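Local coordinates for probable LRR receptor-like serine/threonine-protein kinase At4g26540 (Arabidopsis thaliana, PDB 5HZ0), which acts as a receptor for RGF peptide hormones, which maintain the root stem cell niche, and pairs with SERK co-receptors through its extracellular leucine-rich repeats, at residues N523-F529 with N548-F554; I533-Q539 with P559-L565; L543-N548 with N567-D572; L594-Y598 with D618-N622. The protein carries 5 engineered substitutions. All coordinates share one frame. Residue numbers count along the deposited sequence, not the author numbering.

Contact 1 of 4, residues N523-F529 with N548-F554; sequences NLGENDF and NLSCNRF. With NAG (2-acetamido-2-deoxy-beta-D-glucopyranose), chain D.
Two successive leucine-rich repeats meet here at an asparagine ladder, on the segments that leave the parallel sheet of the extracellular solenoid. Asn523 and Asn548 form a parallel bridge, their CA atoms 4.8 Å apart, and Leu524 N donates to Asn548 O at 2.9 Å. Each of these asparagines also folds into an Asx turn: Asn523 OD1 accepts from Gly525 N at 2.9 Å, and Asn548 OD1 from Ser550 N at 3.0 Å. Glu526 and Cys551 then take positive phi, turning the chain while Glu526 N donates to Ser550 O at 3.0 Å. Asn552 (chi1 m) is the ladder residue; its ND2 spans both repeats, 3.0 Å from Leu524 O and 3.0 Å from its own Leu549 O. Asn527 occupies the equivalent place one repeat earlier, bonding to Leu505 and Leu500, and Asn576 continues the row. Beyond the turn, Arg553 N reaches Phe529 O at 2.7 Å, and Phe554 CZ packs on Phe529 CB at 3.4 Å in the core between the repeats, Phe554 passing on to Leu578. On the surface Arg553 NE meets Asp528 OD1 in a salt bridge of 2.6 Å. The N-linked sugar on Asn548 leans back across the earlier repeat, its O6 donating to Glu526 OE2 at 2.7 Å.

Contact 2 of 4, residues I533-Q539 with P559-L565; sequences IPDELGQ and PSRFSDL
Phe562 supplies the apolar centre of this contact between equivalent 3-10 turns of neighbouring leucine-rich repeats, on the part of the solenoid coil away from the parallel sheet. Its ring reaches into the earlier repeat, with CZ 3.9 Å from Ile533 CG2 and CE1 3.9 Å from Leu537 CB, the latter lying at the ring edge. Pro559 adds its own ring, CD standing 4.0 Å from Ile533 CB, and Leu565 CD2 lies 3.7 Å from Leu537 O. The backbones follow one another closely: 536-538 and 560-564 are both 3-10, with i to i-3 bonds such as Gly538 N to Asp535 O (3.1 Å) and Phe562 N to Pro559 O (2.9 Å). Gly538 and Phe562 bring their CA atoms to 4.5 Å. A CB on Gly538 would point at the later turn and lie 2.7 Å from Arg561 O, so the bare backbone allows this close stacking of coils. Outward, Arg561 (chi1 t, chi2 p, chi3 p) curls over the earlier turn, its CG 3.6 Å from Gly538 C. Its guanidinium makes a long salt bridge with Asp535, built from two weak hydrogen bonds to OD2: 3.4 Å from NH2 and 3.5 Å from NE.

Contact 3 of 4, residues L543-N548 with N567-D572; sequences LAISLN and NLGVLD. With NAG (2-acetamido-2-deoxy-beta-D-glucopyranose), chain D; NAG (2-acetamido-2-deoxy-beta-D-glucopyranose), chain E.
Strands 546-548 and 570-572 are adjacent rungs of the parallel sheet that lines a leucine-rich-repeat solenoid, running 4.9 Å apart with an angle of 1° between them. Three backbone hydrogen bonds set the register: Gly569 N to Ala544 O at 2.7 Å, ahead of the strands, then Leu547 N to Val570 O and Asp572 N to Leu547 O, both 3.0 Å. Leu547 thus pairs with Leu571, and Asn548 with Asp572. CA-H...O contacts reinforce the ladder, among them Leu571 CA to Leu547 O at 3.4 Å and Asn548 CA to Asp572 O at 3.4 Å. The apolar contacts are made by leucines on the core face. Leu547 and Leu571 share the same rotamer (chi1 t, chi2 p), bringing Leu547 CD2 to 3.7 Å from Leu571 CD1, while Leu568 CD2 lies 4.0 Å from Leu547 CB. On the Asn548 and Asp572 face, Asn548 OD1 is hydrogen-bonded to Ser550 OG in the turn that follows, and ND2 is bonded to NAG of chain D, whose N2 donates to Asp572 OD2 at 3.0 Å; N2 of NAG chain E, carried by Asn595, donates to the same OD2 at 2.6 Å. One carboxylate oxygen therefore receives amide protons from two glycans, linking sugars of different repeats across a protein acid.

Contact 4 of 4, residues L594-Y598 with D618-N622; sequences LNISY and DLASN. With NAG (2-acetamido-2-deoxy-beta-D-glucopyranose), chain E.
Ser621, Asp618 and Ile596 bury the most surface where the turn that follows strand 593-595, the last of the leucine-rich-repeat sheet, meets the end of the C-terminal cap helix 616-620. Ser621 (chi1 p) points at the earlier segment: its OG accepts from Tyr598 N at 2.8 Å and donates to Asp618 O at 3.1 Å. Its CB sits over the face of the Tyr598 ring, a CH-pi contact 3.7 Å from the centroid; that ring also stacks with His575. Asp618 comes closest in backbone to Ser597, CA to CA 4.5 Å, with OD1 3.6 Å from Ser597 CB. Ile596 (chi1 p, chi2 p) sends CD1 to 3.9 Å from Asp618 O and 4.4 Å from Leu619 CD2, while its O accepts from Asn622 ND2 at 3.2 Å. Asn595, glycosylated through ND2, makes an Asx turn to Ser597 N (3.3 Å), and Tyr598 takes positive phi. Beyond the last strand of the sheet, side-chain groups of Ser621 and Asn622 thus pair with Tyr598 N and Ile596 O, in place of a following strand.

All four contacts lie towards the C-terminal end of the solenoid. Contacts 1 and 2 sample two sectors of one repeat-to-repeat interface and contact 3 belongs to the next; all three join through the hydrophobic core: Leu549 CD1 of contact 1 is 3.8 Å from Ile533 CG2 of contact 2, whose Phe562 CZ is 3.8 Å from Leu547 CD2 of contact 3. Contacts 1 and 3 share Asn548 and its glycan. The sheet continues from contact 3 into contact 4, where Leu571 O and Asn595 N are 2.9 Å apart, a probable hydrogen bond, and the sugar on Asn595 touches both. Contacts 2 and 4 do not touch, their centres being about 20 Å apart. The residues known to recognise the peptide belong to earlier repeats.

Contact 1 of 4, residues N523-F529 with N548-F554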
# COMPACT_ATOMS: atom_id res chain seq x y z
N ASN A 523 -4.79 30.15 -0.81
CA ASN A 523 -4.37 30.80 0.41
C ASN A 523 -3.38 31.93 0.15
O ASN A 523 -2.22 31.69 -0.19
CB ASN A 523 -3.76 29.79 1.37
CG ASN A 523 -3.68 30.34 2.78
OD1 ASN A 523 -3.88 31.53 3.01
ND2 ASN A 523 -3.38 29.47 3.74
N LEU A 524 -3.87 33.15 0.30
CA LEU A 524 -3.09 34.39 0.27
C LEU A 524 -2.85 35.02 1.63
O LEU A 524 -2.42 36.17 1.71
CB LEU A 524 -3.70 35.39 -0.71
CG LEU A 524 -3.78 34.84 -2.14
CD1 LEU A 524 -4.27 35.90 -3.10
CD2 LEU A 524 -2.42 34.28 -2.56
N GLY A 525 -3.21 34.33 2.70
CA GLY A 525 -3.10 34.88 4.04
C GLY A 525 -1.74 35.37 4.49
O GLY A 525 -0.72 34.87 4.02
N GLU A 526 -1.72 36.35 5.39
CA GLU A 526 -0.48 36.88 5.95
C GLU A 526 0.51 37.36 4.89
O GLU A 526 1.62 36.84 4.75
CB GLU A 526 0.20 35.85 6.82
CG GLU A 526 -0.22 35.88 8.24
CD GLU A 526 0.55 34.87 9.06
OE1 GLU A 526 1.60 35.25 9.61
OE2 GLU A 526 0.11 33.70 9.14
N ASN A 527 0.11 38.39 4.16
CA ASN A 527 0.99 39.04 3.23
C ASN A 527 0.76 40.53 3.34
O ASN A 527 0.13 40.99 4.30
CB ASN A 527 0.76 38.53 1.80
CG ASN A 527 1.52 37.24 1.50
OD1 ASN A 527 2.73 37.27 1.31
ND2 ASN A 527 0.81 36.11 1.45
N ASP A 528 1.35 41.28 2.43
CA ASP A 528 1.11 42.70 2.29
C ASP A 528 0.16 43.12 1.16
O ASP A 528 0.26 44.24 0.67
CB ASP A 528 2.40 43.52 2.31
CG ASP A 528 2.16 44.94 2.77
OD1 ASP A 528 1.29 45.14 3.64
OD2 ASP A 528 2.84 45.85 2.24
N PHE A 529 -0.64 42.20 0.63
CA PHE A 529 -1.60 42.55 -0.42
C PHE A 529 -2.48 43.75 -0.06
O PHE A 529 -2.89 43.95 1.10
CB PHE A 529 -2.50 41.37 -0.75
CG PHE A 529 -1.79 40.23 -1.38
CD1 PHE A 529 -1.26 40.34 -2.65
CD2 PHE A 529 -1.63 39.04 -0.69
CE1 PHE A 529 -0.59 39.29 -3.23
CE2 PHE A 529 -0.95 37.99 -1.26
CZ PHE A 529 -0.44 38.11 -2.54
N ASN A 548 -8.64 31.97 1.50
CA ASN A 548 -8.12 32.71 2.64
C ASN A 548 -7.43 33.97 2.11
O ASN A 548 -6.39 33.88 1.45
CB ASN A 548 -7.15 31.82 3.43
CG ASN A 548 -6.79 32.38 4.80
OD1 ASN A 548 -6.87 33.59 5.03
ND2 ASN A 548 -6.34 31.49 5.70
N LEU A 549 -8.06 35.12 2.33
CA LEU A 549 -7.48 36.42 2.03
C LEU A 549 -6.97 37.17 3.27
O LEU A 549 -6.56 38.32 3.18
CB LEU A 549 -8.44 37.26 1.18
CG LEU A 549 -8.76 36.64 -0.19
CD1 LEU A 549 -9.76 37.48 -0.97
CD2 LEU A 549 -7.51 36.37 -1.06
N SER A 550 -7.02 36.52 4.44
CA SER A 550 -6.83 37.18 5.74
C SER A 550 -5.44 37.78 5.96
O SER A 550 -4.50 37.51 5.21
CB SER A 550 -7.10 36.22 6.88
OG SER A 550 -5.99 35.35 7.04
N CYS A 551 -5.35 38.64 6.98
CA CYS A 551 -4.10 39.29 7.39
C CYS A 551 -3.33 39.96 6.24
O CYS A 551 -2.12 39.81 6.10
CB CYS A 551 -3.23 38.30 8.15
SG CYS A 551 -4.17 37.39 9.39
N ASN A 552 -4.06 40.71 5.43
CA ASN A 552 -3.50 41.57 4.40
C ASN A 552 -4.02 42.99 4.65
O ASN A 552 -4.58 43.28 5.69
CB ASN A 552 -3.92 41.11 3.00
CG ASN A 552 -3.09 39.96 2.47
OD1 ASN A 552 -1.88 40.07 2.33
ND2 ASN A 552 -3.75 38.85 2.16
N ARG A 553 -3.77 43.87 3.69
CA ARG A 553 -4.36 45.22 3.66
C ARG A 553 -5.59 45.48 2.76
O ARG A 553 -5.77 46.61 2.32
CB ARG A 553 -3.28 46.30 3.53
CG ARG A 553 -2.43 46.39 4.79
CD ARG A 553 -1.34 47.45 4.66
NE ARG A 553 -0.40 47.18 3.58
CZ ARG A 553 -0.29 47.91 2.48
NH1 ARG A 553 -1.07 48.97 2.30
NH2 ARG A 553 0.61 47.60 1.55
N PHE A 554 -6.31 44.44 2.35
CA PHE A 554 -7.43 44.64 1.43
C PHE A 554 -8.42 45.71 1.90
O PHE A 554 -8.72 45.82 3.10
CB PHE A 554 -8.15 43.32 1.14
CG PHE A 554 -7.31 42.29 0.44
CD1 PHE A 554 -6.83 42.54 -0.86
CD2 PHE A 554 -7.01 41.08 1.05
CE1 PHE A 554 -6.05 41.59 -1.51
CE2 PHE A 554 -6.23 40.14 0.40
CZ PHE A 554 -5.76 40.39 -0.88
C1 NAG D . -5.98 31.99 7.02
C2 NAG D . -6.16 30.80 7.96
C3 NAG D . -5.66 31.13 9.38
C4 NAG D . -4.21 31.63 9.31
C5 NAG D . -4.23 32.87 8.41
C6 NAG D . -2.87 33.56 8.26
C7 NAG D . -8.11 29.25 7.95
C8 NAG D . -9.61 29.18 7.89
N2 NAG D . -7.58 30.47 7.93
O3 NAG D . -5.78 29.99 10.19
O4 NAG D . -3.58 31.85 10.58
O5 NAG D . -4.67 32.50 7.13
O6 NAG D . -1.90 32.67 7.75
O7 NAG D . -7.45 28.21 8.04

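Contact 2 of 4, residues I533-Q539 with P559-L565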
# COMPACT_ATOMS: atom_id res chain seq x y z
N ILE A 533 -10.10 43.53 -3.60
CA ILE A 533 -10.31 42.17 -4.03
C ILE A 533 -11.02 42.27 -5.37
O ILE A 533 -12.12 42.80 -5.45
CB ILE A 533 -11.24 41.40 -3.06
CG1 ILE A 533 -10.81 41.57 -1.60
CG2 ILE A 533 -11.32 39.94 -3.45
CD1 ILE A 533 -11.75 40.86 -0.60
N PRO A 534 -10.37 41.79 -6.44
CA PRO A 534 -10.93 41.90 -7.80
C PRO A 534 -12.20 41.08 -7.97
O PRO A 534 -12.45 40.16 -7.19
CB PRO A 534 -9.81 41.34 -8.69
CG PRO A 534 -8.98 40.49 -7.78
CD PRO A 534 -9.03 41.18 -6.44
N ASP A 535 -13.00 41.43 -8.98
CA ASP A 535 -14.24 40.72 -9.27
C ASP A 535 -13.90 39.33 -9.80
O ASP A 535 -14.68 38.39 -9.67
CB ASP A 535 -15.04 41.49 -10.31
CG ASP A 535 -16.50 41.66 -9.92
OD1 ASP A 535 -16.82 41.62 -8.71
OD2 ASP A 535 -17.34 41.85 -10.84
N GLU A 536 -12.72 39.23 -10.41
CA GLU A 536 -12.26 37.99 -11.02
C GLU A 536 -12.21 36.80 -10.06
O GLU A 536 -12.50 35.68 -10.47
CB GLU A 536 -10.90 38.19 -11.68
CG GLU A 536 -10.97 38.94 -13.01
CD GLU A 536 -11.17 40.43 -12.83
OE1 GLU A 536 -10.97 40.93 -11.71
OE2 GLU A 536 -11.51 41.11 -13.82
N LEU A 537 -11.86 37.03 -8.80
CA LEU A 537 -11.80 35.93 -7.84
C LEU A 537 -13.14 35.19 -7.70
O LEU A 537 -13.17 34.01 -7.38
CB LEU A 537 -11.32 36.41 -6.47
CG LEU A 537 -9.86 36.85 -6.39
CD1 LEU A 537 -9.55 37.48 -5.04
CD2 LEU A 537 -8.92 35.68 -6.66
N GLY A 538 -14.24 35.88 -7.97
CA GLY A 538 -15.56 35.28 -7.88
C GLY A 538 -15.94 34.46 -9.11
O GLY A 538 -16.95 33.75 -9.12
N GLN A 539 -15.10 34.54 -10.13
CA GLN A 539 -15.35 33.92 -11.43
C GLN A 539 -14.76 32.52 -11.56
O GLN A 539 -14.73 31.95 -12.66
CB GLN A 539 -14.87 34.83 -12.56
CG GLN A 539 -15.85 35.94 -12.90
CD GLN A 539 -15.27 36.99 -13.84
OE1 GLN A 539 -14.06 37.18 -13.91
NE2 GLN A 539 -16.14 37.67 -14.58
N PRO A 559 -16.60 41.88 -3.32
CA PRO A 559 -17.15 41.96 -4.68
C PRO A 559 -18.44 41.16 -4.86
O PRO A 559 -18.55 40.04 -4.35
CB PRO A 559 -16.02 41.38 -5.55
CG PRO A 559 -15.12 40.66 -4.59
CD PRO A 559 -15.21 41.39 -3.31
N SER A 560 -19.40 41.74 -5.58
CA SER A 560 -20.70 41.12 -5.81
C SER A 560 -20.56 39.76 -6.48
O SER A 560 -21.34 38.83 -6.22
CB SER A 560 -21.62 42.04 -6.62
OG SER A 560 -21.15 42.24 -7.95
N ARG A 561 -19.54 39.63 -7.32
CA ARG A 561 -19.28 38.36 -7.99
C ARG A 561 -19.08 37.21 -6.99
O ARG A 561 -19.24 36.05 -7.35
CB ARG A 561 -18.08 38.46 -8.92
CG ARG A 561 -17.96 37.31 -9.91
CD ARG A 561 -18.90 37.50 -11.08
NE ARG A 561 -18.65 38.76 -11.76
CZ ARG A 561 -18.75 38.95 -13.07
NH1 ARG A 561 -19.11 37.95 -13.87
NH2 ARG A 561 -18.50 40.14 -13.60
N PHE A 562 -18.74 37.54 -5.74
CA PHE A 562 -18.54 36.54 -4.70
C PHE A 562 -19.79 35.69 -4.44
O PHE A 562 -19.70 34.62 -3.84
CB PHE A 562 -18.07 37.17 -3.39
CG PHE A 562 -16.58 37.10 -3.18
CD1 PHE A 562 -15.70 37.24 -4.25
CD2 PHE A 562 -16.06 36.92 -1.90
CE1 PHE A 562 -14.32 37.19 -4.04
CE2 PHE A 562 -14.69 36.87 -1.69
CZ PHE A 562 -13.82 37.00 -2.76
N SER A 563 -20.94 36.17 -4.89
CA SER A 563 -22.16 35.38 -4.74
C SER A 563 -22.12 34.13 -5.62
O SER A 563 -22.86 33.17 -5.41
CB SER A 563 -23.40 36.22 -5.07
OG SER A 563 -23.31 36.78 -6.36
N ASP A 564 -21.22 34.14 -6.60
CA ASP A 564 -21.07 33.05 -7.55
C ASP A 564 -20.20 31.91 -7.04
O ASP A 564 -20.10 30.87 -7.70
CB ASP A 564 -20.50 33.57 -8.87
CG ASP A 564 -21.56 34.16 -9.77
OD1 ASP A 564 -22.73 33.72 -9.67
OD2 ASP A 564 -21.23 35.05 -10.57
N LEU A 565 -19.57 32.05 -5.87
CA LEU A 565 -18.77 30.91 -5.45
C LEU A 565 -19.74 30.08 -4.66
O LEU A 565 -19.84 30.19 -3.45
CB LEU A 565 -17.63 31.38 -4.54
CG LEU A 565 -16.65 32.36 -5.19
CD1 LEU A 565 -15.84 33.13 -4.15
CD2 LEU A 565 -15.75 31.63 -6.16

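Contact 3 of 4, residues L543-N548 with N567-D572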
# COMPACT_ATOMS: atom_id res chain seq x y z
N LEU A 543 -13.47 27.10 -7.09
CA LEU A 543 -13.03 27.42 -5.73
C LEU A 543 -14.00 26.78 -4.77
O LEU A 543 -15.15 27.15 -4.70
CB LEU A 543 -12.99 28.93 -5.51
CG LEU A 543 -11.67 29.64 -5.82
CD1 LEU A 543 -11.78 31.12 -5.56
CD2 LEU A 543 -10.57 29.03 -4.98
N ALA A 544 -13.50 25.83 -3.99
CA ALA A 544 -14.36 24.94 -3.25
C ALA A 544 -13.89 24.74 -1.83
O ALA A 544 -14.62 24.99 -0.87
CB ALA A 544 -14.50 23.60 -3.96
N ILE A 545 -12.68 24.21 -1.71
CA ILE A 545 -12.13 23.86 -0.41
C ILE A 545 -11.94 25.08 0.49
O ILE A 545 -12.53 25.16 1.57
CB ILE A 545 -10.78 23.15 -0.53
CG1 ILE A 545 -10.91 21.89 -1.39
CG2 ILE A 545 -10.24 22.84 0.85
CD1 ILE A 545 -9.60 21.13 -1.53
N SER A 546 -11.13 26.03 0.04
CA SER A 546 -10.83 27.18 0.87
C SER A 546 -10.42 28.42 0.08
O SER A 546 -9.79 28.31 -0.97
CB SER A 546 -9.73 26.82 1.88
OG SER A 546 -9.30 27.96 2.58
N LEU A 547 -10.81 29.59 0.58
CA LEU A 547 -10.29 30.87 0.11
C LEU A 547 -9.93 31.71 1.35
O LEU A 547 -10.81 32.09 2.14
CB LEU A 547 -11.30 31.60 -0.80
CG LEU A 547 -11.05 33.06 -1.23
CD1 LEU A 547 -9.78 33.21 -2.06
CD2 LEU A 547 -12.25 33.64 -1.99
N ASN A 548 -8.64 31.97 1.50
CA ASN A 548 -8.12 32.71 2.64
C ASN A 548 -7.43 33.97 2.11
O ASN A 548 -6.39 33.88 1.45
CB ASN A 548 -7.15 31.82 3.43
CG ASN A 548 -6.79 32.38 4.80
OD1 ASN A 548 -6.87 33.59 5.03
ND2 ASN A 548 -6.34 31.49 5.70
N ASN A 567 -19.73 26.84 -4.43
CA ASN A 567 -19.11 25.66 -3.83
C ASN A 567 -18.17 25.91 -2.64
O ASN A 567 -17.70 24.95 -2.02
CB ASN A 567 -18.39 24.86 -4.91
CG ASN A 567 -19.34 24.03 -5.73
OD1 ASN A 567 -20.10 23.21 -5.21
ND2 ASN A 567 -19.33 24.24 -7.04
N LEU A 568 -17.93 27.17 -2.31
CA LEU A 568 -16.90 27.51 -1.33
C LEU A 568 -17.33 27.04 0.05
O LEU A 568 -18.38 27.43 0.54
CB LEU A 568 -16.64 29.02 -1.32
CG LEU A 568 -15.48 29.51 -0.47
CD1 LEU A 568 -14.21 28.71 -0.77
CD2 LEU A 568 -15.24 30.98 -0.75
N GLY A 569 -16.53 26.19 0.67
CA GLY A 569 -16.83 25.70 2.01
C GLY A 569 -16.24 26.54 3.13
O GLY A 569 -16.80 26.62 4.21
N VAL A 570 -15.10 27.18 2.86
CA VAL A 570 -14.42 27.96 3.89
C VAL A 570 -13.94 29.30 3.34
O VAL A 570 -13.26 29.35 2.31
CB VAL A 570 -13.21 27.18 4.47
CG1 VAL A 570 -12.44 28.06 5.45
CG2 VAL A 570 -13.68 25.89 5.13
N LEU A 571 -14.29 30.38 4.03
CA LEU A 571 -13.86 31.70 3.59
C LEU A 571 -13.37 32.54 4.77
O LEU A 571 -14.09 32.74 5.74
CB LEU A 571 -14.98 32.41 2.82
CG LEU A 571 -14.75 33.89 2.48
CD1 LEU A 571 -13.69 34.10 1.41
CD2 LEU A 571 -16.04 34.55 2.05
N ASP A 572 -12.13 33.01 4.67
CA ASP A 572 -11.51 33.85 5.68
C ASP A 572 -10.93 35.11 5.02
O ASP A 572 -9.92 35.05 4.30
CB ASP A 572 -10.39 33.05 6.34
CG ASP A 572 -9.87 33.68 7.62
OD1 ASP A 572 -10.10 34.88 7.83
OD2 ASP A 572 -9.22 32.97 8.42
C1 NAG D . -5.98 31.99 7.02
C2 NAG D . -6.16 30.80 7.96
C3 NAG D . -5.66 31.13 9.38
C4 NAG D . -4.21 31.63 9.31
C5 NAG D . -4.23 32.87 8.41
C6 NAG D . -2.87 33.56 8.26
C7 NAG D . -8.11 29.25 7.95
C8 NAG D . -9.61 29.18 7.89
N2 NAG D . -7.58 30.47 7.93
O3 NAG D . -5.78 29.99 10.19
O4 NAG D . -3.58 31.85 10.58
O5 NAG D . -4.67 32.50 7.13
O6 NAG D . -1.90 32.67 7.75
O7 NAG D . -7.45 28.21 8.04
C1 NAG E . -11.05 32.61 11.07
C2 NAG E . -9.65 32.35 11.64
C3 NAG E . -9.19 30.89 11.49
C4 NAG E . -10.29 29.91 11.90
C5 NAG E . -11.60 30.30 11.23
C6 NAG E . -12.78 29.45 11.68
C7 NAG E . -7.71 33.82 11.68
C8 NAG E . -6.85 34.78 10.91
N2 NAG E . -8.69 33.23 11.00
O3 NAG E . -8.12 30.68 12.36
O4 NAG E . -9.87 28.58 11.62
O5 NAG E . -11.93 31.64 11.58
O6 NAG E . -13.04 29.70 13.05
O7 NAG E . -7.49 33.57 12.87

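Contact 4 of 4, residues L594-Y598 with D618-N622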
# COMPACT_ATOMS: atom_id res chain seq x y z
N LEU A 594 -16.99 30.84 8.07
CA LEU A 594 -16.86 32.22 7.61
C LEU A 594 -16.14 33.02 8.67
O LEU A 594 -16.59 33.05 9.80
CB LEU A 594 -18.24 32.84 7.37
CG LEU A 594 -18.21 34.32 6.97
CD1 LEU A 594 -17.32 34.53 5.76
CD2 LEU A 594 -19.62 34.88 6.71
N ASN A 595 -15.00 33.63 8.34
CA ASN A 595 -14.34 34.51 9.28
C ASN A 595 -14.22 35.92 8.68
O ASN A 595 -13.43 36.15 7.75
CB ASN A 595 -12.97 33.93 9.66
CG ASN A 595 -12.35 34.61 10.86
OD1 ASN A 595 -12.71 35.74 11.19
ND2 ASN A 595 -11.37 33.95 11.52
N ILE A 596 -15.07 36.83 9.20
CA ILE A 596 -15.10 38.26 8.83
C ILE A 596 -14.52 39.25 9.86
O ILE A 596 -14.63 40.47 9.68
CB ILE A 596 -16.50 38.72 8.34
CG1 ILE A 596 -17.61 38.28 9.31
CG2 ILE A 596 -16.78 38.19 6.95
CD1 ILE A 596 -17.57 38.91 10.66
N SER A 597 -13.96 38.74 10.94
CA SER A 597 -13.53 39.55 12.07
C SER A 597 -12.38 40.50 11.77
O SER A 597 -11.68 40.36 10.78
CB SER A 597 -13.13 38.65 13.24
OG SER A 597 -11.86 38.06 13.03
N TYR A 598 -12.21 41.50 12.62
CA TYR A 598 -11.21 42.55 12.44
C TYR A 598 -11.23 43.17 11.05
O TYR A 598 -10.24 43.20 10.35
CB TYR A 598 -9.82 42.08 12.86
CG TYR A 598 -9.77 41.64 14.30
CD1 TYR A 598 -9.48 42.55 15.32
CD2 TYR A 598 -10.05 40.32 14.65
CE1 TYR A 598 -9.45 42.15 16.66
CE2 TYR A 598 -10.02 39.91 15.97
CZ TYR A 598 -9.72 40.83 16.97
OH TYR A 598 -9.70 40.41 18.27
N ASP A 618 -16.55 38.26 16.87
CA ASP A 618 -16.29 38.52 15.45
C ASP A 618 -17.03 39.74 14.95
O ASP A 618 -16.51 40.48 14.11
CB ASP A 618 -16.69 37.32 14.61
CG ASP A 618 -15.59 36.30 14.50
OD1 ASP A 618 -14.73 36.27 15.40
OD2 ASP A 618 -15.59 35.53 13.51
N LEU A 619 -18.26 39.94 15.44
CA LEU A 619 -19.04 41.13 15.08
C LEU A 619 -18.55 42.32 15.88
O LEU A 619 -18.71 43.47 15.47
CB LEU A 619 -20.53 40.93 15.34
CG LEU A 619 -21.23 39.64 14.89
CD1 LEU A 619 -22.73 39.78 15.13
CD2 LEU A 619 -20.95 39.31 13.44
N ALA A 620 -17.95 42.06 17.04
CA ALA A 620 -17.52 43.14 17.92
C ALA A 620 -16.23 43.81 17.42
O ALA A 620 -15.94 44.96 17.78
CB ALA A 620 -17.37 42.63 19.35
N SER A 621 -15.46 43.10 16.59
CA SER A 621 -14.22 43.64 16.02
C SER A 621 -14.44 44.42 14.72
O SER A 621 -13.49 44.94 14.14
CB SER A 621 -13.18 42.53 15.80
OG SER A 621 -13.69 41.50 14.98
N ASN A 622 -15.68 44.46 14.26
CA ASN A 622 -16.03 45.23 13.07
C ASN A 622 -16.55 46.65 13.38
O ASN A 622 -16.36 47.15 14.48
CB ASN A 622 -17.01 44.46 12.18
CG ASN A 622 -16.32 43.41 11.34
OD1 ASN A 622 -15.78 43.72 10.27
ND2 ASN A 622 -16.33 42.17 11.81
C1 NAG E . -11.05 32.61 11.07
C2 NAG E . -9.65 32.35 11.64
C3 NAG E . -9.19 30.89 11.49
C4 NAG E . -10.29 29.91 11.90
C5 NAG E . -11.60 30.30 11.23
C6 NAG E . -12.78 29.45 11.68
C7 NAG E . -7.71 33.82 11.68
C8 NAG E . -6.85 34.78 10.91
N2 NAG E . -8.69 33.23 11.00
O3 NAG E . -8.12 30.68 12.36
O4 NAG E . -9.87 28.58 11.62
O5 NAG E . -11.93 31.64 11.58
O6 NAG E . -13.04 29.70 13.05
O7 NAG E . -7.49 33.57 12.87